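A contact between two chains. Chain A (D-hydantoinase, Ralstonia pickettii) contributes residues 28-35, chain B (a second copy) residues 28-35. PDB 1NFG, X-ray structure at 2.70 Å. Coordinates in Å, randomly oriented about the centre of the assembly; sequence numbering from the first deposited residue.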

# COMPACT_ATOMS: atom_id res chain seq x y z
N ILE A 28 -29.65 -21.51 -29.85
CA ILE A 28 -29.04 -20.93 -31.04
C ILE A 28 -28.36 -22.11 -31.72
O ILE A 28 -27.43 -22.70 -31.18
N THR A 29 -28.86 -22.46 -32.91
CA THR A 29 -28.33 -23.60 -33.64
C THR A 29 -27.36 -23.28 -34.78
O THR A 29 -26.53 -24.11 -35.13
N GLN A 30 -27.47 -22.08 -35.35
CA GLN A 30 -26.59 -21.69 -36.44
C GLN A 30 -26.35 -20.19 -36.54
O GLN A 30 -27.27 -19.38 -36.38
N ILE A 31 -25.10 -19.83 -36.83
CA ILE A 31 -24.71 -18.43 -36.99
C ILE A 31 -23.99 -18.30 -38.33
O ILE A 31 -23.01 -19.01 -38.60
N GLY A 32 -24.50 -17.41 -39.18
CA GLY A 32 -23.92 -17.21 -40.49
C GLY A 32 -24.29 -18.32 -41.47
O GLY A 32 -24.77 -19.38 -41.08
N GLY A 33 -24.07 -18.07 -42.76
CA GLY A 33 -24.37 -19.07 -43.76
C GLY A 33 -25.82 -19.04 -44.22
O GLY A 33 -26.53 -18.06 -44.02
N ALA A 34 -26.25 -20.14 -44.85
CA ALA A 34 -27.62 -20.27 -45.35
C ALA A 34 -28.51 -20.76 -44.22
O ALA A 34 -28.38 -21.90 -43.77
N LEU A 35 -29.43 -19.91 -43.78
CA LEU A 35 -30.32 -20.26 -42.68
C LEU A 35 -31.59 -21.02 -43.07
O LEU A 35 -32.03 -21.91 -42.34
N ILE B 28 -14.17 -17.47 -41.59
CA ILE B 28 -15.14 -18.38 -41.00
C ILE B 28 -16.48 -17.80 -41.40
O ILE B 28 -16.84 -16.70 -40.99
N THR B 29 -17.22 -18.55 -42.22
CA THR B 29 -18.51 -18.09 -42.72
C THR B 29 -19.74 -18.66 -42.02
O THR B 29 -20.80 -18.03 -42.01
N GLN B 30 -19.61 -19.85 -41.43
CA GLN B 30 -20.73 -20.47 -40.74
C GLN B 30 -20.33 -21.41 -39.61
O GLN B 30 -19.37 -22.18 -39.72
N ILE B 31 -21.08 -21.33 -38.51
CA ILE B 31 -20.85 -22.18 -37.35
C ILE B 31 -22.17 -22.86 -37.00
O ILE B 31 -23.19 -22.20 -36.79
N GLY B 32 -22.14 -24.19 -36.96
CA GLY B 32 -23.34 -24.95 -36.66
C GLY B 32 -24.30 -25.03 -37.84
O GLY B 32 -24.18 -24.28 -38.81
N GLY B 33 -25.26 -25.95 -37.76
CA GLY B 33 -26.23 -26.09 -38.84
C GLY B 33 -25.76 -26.97 -39.97
O GLY B 33 -24.81 -27.75 -39.82
N ALA B 34 -26.42 -26.86 -41.12
CA ALA B 34 -26.08 -27.64 -42.31
C ALA B 34 -24.97 -26.93 -43.06
O ALA B 34 -25.17 -25.85 -43.62
N LEU B 35 -23.79 -27.55 -43.10
CA LEU B 35 -22.64 -26.96 -43.77
C LEU B 35 -22.54 -27.22 -45.27
O LEU B 35 -22.12 -26.35 -46.03

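What holds the two copies together here? The strands run antiparallel and meet at a single bridge, Ile A31 opposite Ile B31, where the backbone satisfies itself twice. Ile A31 N donates to Ile B31 O at 3.0 Å, and Ile B31 N returns the bond to Ile A31 O, also at 3.0 Å; both are nearly straight. Each carbonyl also receives a weaker CA-H...O contact, with Gln A30 CA 3.5 Å from Ile B31 O and Gln B30 CA 3.5 Å from Ile A31 O.

Where do the glutamine amide nitrogens find their partners? Within their own chains. Gln A30 extends with chi1 and chi2 both t, and its NE2 donates to Gly A32 O at 2.9 Å and to Ala A34 O at 3.0 Å, tying the side chain to the backbone of residues 32 and 34. Gln B30 repeats this in chain B, its NE2 lying 2.8 Å from Gly B32 O and 3.0 Å from Ala B34 O. No hydrogen bond to either OE1 is found within or between the two stretches. Across the contact the glutamines pack without hydrogen bonding: Gln A30 CG is 3.2 Å from Gly B32 O, and Gln A30 OE1 lies 3.4 Å from Gly B33 CA.

Why do glycines suit positions 32 and 33? An ideal CB on Gly A32 would clash with Thr B29 O, and one on Gly A33 with Gln B30 OE1; the same holds in reverse for Gly B32 and Gly B33. Their backbone angles also favour glycine.

Do the remaining side chains point in? The CB bonds of Thr A29, Gln A30 and Ile A31, like their chain B equivalents, point sideways. Ile A31 and Ile B31 are both m, t, and their side chains lie on the same face of the bridge, the glutamines on the other. Both threonines are p, and their OG1 atoms are hydrogen-bonded elsewhere in the structure. Thr A29 O approaches Gly B33 N at 3.5 Å, but the angle is too poor for a hydrogen bond.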

# COMPACT_ATOMS: atom_id res chain seq x y z
CB ILE A 28 -28.01 -19.85 -30.67
CG1 ILE A 28 -28.75 -18.62 -30.14
CG2 ILE A 28 -27.16 -19.49 -31.88
CD1 ILE A 28 -27.86 -17.47 -29.76
CB THR A 29 -29.49 -24.46 -34.18
OG1 THR A 29 -30.34 -23.64 -35.01
CG2 THR A 29 -30.31 -25.02 -33.03
CB GLN A 30 -27.14 -22.19 -37.78
CG GLN A 30 -26.25 -21.86 -38.97
CD GLN A 30 -26.87 -22.23 -40.30
OE1 GLN A 30 -27.32 -23.36 -40.50
NE2 GLN A 30 -26.88 -21.29 -41.24
CB ILE A 31 -23.77 -17.96 -35.86
CG1 ILE A 31 -24.41 -18.26 -34.50
CG2 ILE A 31 -23.50 -16.47 -36.00
CD1 ILE A 31 -23.52 -17.94 -33.31
CB ALA A 34 -27.66 -21.24 -46.50
CB LEU A 35 -30.69 -19.00 -41.89
CG LEU A 35 -29.52 -18.46 -41.07
CD1 LEU A 35 -29.92 -17.17 -40.38
CD2 LEU A 35 -29.09 -19.51 -40.05
CB ILE B 28 -14.99 -18.43 -39.47
CG1 ILE B 28 -13.70 -19.16 -39.11
CG2 ILE B 28 -16.20 -19.12 -38.84
CD1 ILE B 28 -13.45 -19.30 -37.63
CB THR B 29 -18.61 -18.35 -44.23
OG1 THR B 29 -18.41 -19.75 -44.48
CG2 THR B 29 -17.54 -17.56 -44.97
CB GLN B 30 -21.60 -21.25 -41.73
CG GLN B 30 -22.83 -21.89 -41.09
CD GLN B 30 -23.61 -22.76 -42.05
OE1 GLN B 30 -23.96 -22.34 -43.15
NE2 GLN B 30 -23.90 -23.99 -41.63
CB ILE B 31 -20.36 -21.37 -36.14
CG1 ILE B 31 -19.13 -20.54 -36.53
CG2 ILE B 31 -20.00 -22.31 -34.99
CD1 ILE B 31 -18.62 -19.62 -35.44
CB ALA B 34 -27.30 -27.78 -43.20
CB LEU B 35 -21.35 -27.40 -43.07
CG LEU B 35 -21.18 -26.74 -41.70
CD1 LEU B 35 -19.93 -27.28 -41.01
CD2 LEU B 35 -21.10 -25.23 -41.87